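Local coordinates for scarecrow-like protein 3 (PDB 6KPB) that is probably a nuclear transcription factor of the GRAS family in plant development, and binds zinc finger proteins such as JACKDAW/IDD10, at residues 138-143 against 174-179. Sequence-based numbering, arbitrary orientation.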
# COMPACT_ATOMS: atom_id res chain seq x y z
N LEU A 138 -14.10 5.04 13.02
CA LEU A 138 -13.28 5.45 14.16
C LEU A 138 -13.40 6.95 14.42
O LEU A 138 -13.53 7.37 15.58
CB LEU A 138 -11.82 5.07 13.92
CG LEU A 138 -11.50 3.57 13.95
CD1 LEU A 138 -10.06 3.33 13.52
CD2 LEU A 138 -11.75 3.00 15.33
N PHE A 139 -13.36 7.77 13.37
CA PHE A 139 -13.56 9.20 13.54
C PHE A 139 -14.91 9.49 14.16
O PHE A 139 -15.02 10.32 15.07
CB PHE A 139 -13.42 9.91 12.19
CG PHE A 139 -13.59 11.41 12.26
CD1 PHE A 139 -12.70 12.18 12.99
CD2 PHE A 139 -14.62 12.04 11.59
CE1 PHE A 139 -12.85 13.56 13.05
CE2 PHE A 139 -14.78 13.41 11.65
CZ PHE A 139 -13.89 14.17 12.39
N PHE A 140 -15.95 8.80 13.70
CA PHE A 140 -17.29 8.99 14.25
C PHE A 140 -17.35 8.63 15.73
O PHE A 140 -18.11 9.25 16.49
CB PHE A 140 -18.29 8.15 13.46
CG PHE A 140 -19.68 8.15 14.02
CD1 PHE A 140 -20.56 9.17 13.73
CD2 PHE A 140 -20.11 7.12 14.85
CE1 PHE A 140 -21.85 9.18 14.24
CE2 PHE A 140 -21.39 7.12 15.37
CZ PHE A 140 -22.26 8.15 15.07
N GLU A 141 -16.57 7.65 16.17
CA GLU A 141 -16.65 7.15 17.54
C GLU A 141 -15.60 7.74 18.47
O GLU A 141 -15.87 7.89 19.67
CB GLU A 141 -16.54 5.62 17.56
CG GLU A 141 -17.60 4.92 16.73
CD GLU A 141 -18.05 3.61 17.34
OE1 GLU A 141 -19.21 3.55 17.81
OE2 GLU A 141 -17.26 2.65 17.36
N MET A 142 -14.41 8.07 17.97
CA MET A 142 -13.37 8.64 18.82
C MET A 142 -13.48 10.15 18.97
O MET A 142 -12.90 10.71 19.90
CB MET A 142 -11.99 8.27 18.27
CG MET A 142 -11.77 6.77 18.12
SD MET A 142 -10.17 6.36 17.39
CE MET A 142 -9.09 6.66 18.79
N PHE A 143 -14.22 10.82 18.08
CA PHE A 143 -14.44 12.25 18.15
C PHE A 143 -15.94 12.55 18.19
O PHE A 143 -16.74 11.79 17.63
CB PHE A 143 -13.82 12.97 16.95
CG PHE A 143 -12.32 12.91 16.92
CD1 PHE A 143 -11.67 11.84 16.32
CD2 PHE A 143 -11.56 13.92 17.48
CE1 PHE A 143 -10.29 11.78 16.29
CE2 PHE A 143 -10.18 13.86 17.46
CZ PHE A 143 -9.54 12.79 16.86
N ALA A 174 -22.78 10.33 1.58
CA ALA A 174 -23.55 9.31 2.27
C ALA A 174 -22.64 8.15 2.68
O ALA A 174 -22.67 7.05 2.12
CB ALA A 174 -24.70 8.83 1.39
N SER A 175 -21.83 8.42 3.70
CA SER A 175 -20.87 7.44 4.22
C SER A 175 -21.29 6.82 5.54
O SER A 175 -21.07 5.62 5.74
CB SER A 175 -19.49 8.09 4.38
OG SER A 175 -19.58 9.35 5.02
N GLU A 176 -21.89 7.59 6.45
CA GLU A 176 -22.29 7.07 7.75
C GLU A 176 -23.81 7.02 7.86
O GLU A 176 -24.45 8.08 7.86
CB GLU A 176 -21.70 7.93 8.87
CG GLU A 176 -22.11 7.46 10.26
CD GLU A 176 -21.64 6.06 10.56
OE1 GLU A 176 -20.43 5.79 10.45
OE2 GLU A 176 -22.50 5.20 10.90
N PRO A 177 -24.42 5.84 7.96
CA PRO A 177 -25.88 5.77 8.08
C PRO A 177 -26.42 6.23 9.42
O PRO A 177 -27.64 6.39 9.55
CB PRO A 177 -26.19 4.29 7.83
CG PRO A 177 -24.93 3.58 8.22
CD PRO A 177 -23.81 4.50 7.83
N ALA A 178 -25.56 6.45 10.43
CA ALA A 178 -26.04 6.90 11.73
C ALA A 178 -26.71 8.27 11.66
O ALA A 178 -27.53 8.59 12.53
CB ALA A 178 -24.88 6.95 12.72
N GLN A 179 -26.38 9.07 10.65
CA GLN A 179 -26.98 10.40 10.53
C GLN A 179 -28.48 10.30 10.28
O GLN A 179 -29.26 11.06 10.87
CB GLN A 179 -26.30 11.18 9.41
CG GLN A 179 -26.92 12.53 9.11
CD GLN A 179 -26.16 13.29 8.04
OE1 GLN A 179 -25.47 12.69 7.22
NE2 GLN A 179 -26.29 14.61 8.05
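One face of the F140 ring carries the side chain of E176, whose CG sits 4.2 Å from CD1, above the plane but shifted toward the rim. The carboxylate of E176 is tilted 21° from the ring plane. The methyl CB of A178 comes in obliquely at the far end of the ring, 3.7 Å from F140 CZ and 4.1 Å from CE1, while E176 lies over CD1. With CG anti to the backbone N (chi1 174°), F140 reaches out from the last turn of helix 129-142 toward 174-179, where the closest CA atoms, those of F140 and E176, are still 8.4 Å apart. E176 bends at chi2 (61°) and brings OE2 back to A178 N, a weak capping bond of 3.3 Å in the turn that leads into helix 178-189. Its aliphatic part thus packs on F140 while its carboxylate makes that bond. Y150 of helix 145-160 touches F140, E176 and Q179, tying both segments to a third element. This is surface packing in the predicted VHIID region: after strand 166-171 of the parallel part of the sheet, the chain turns into helix 178-189, a beta-to-alpha connection characteristic of the Rossmann-like core of GRAS domains.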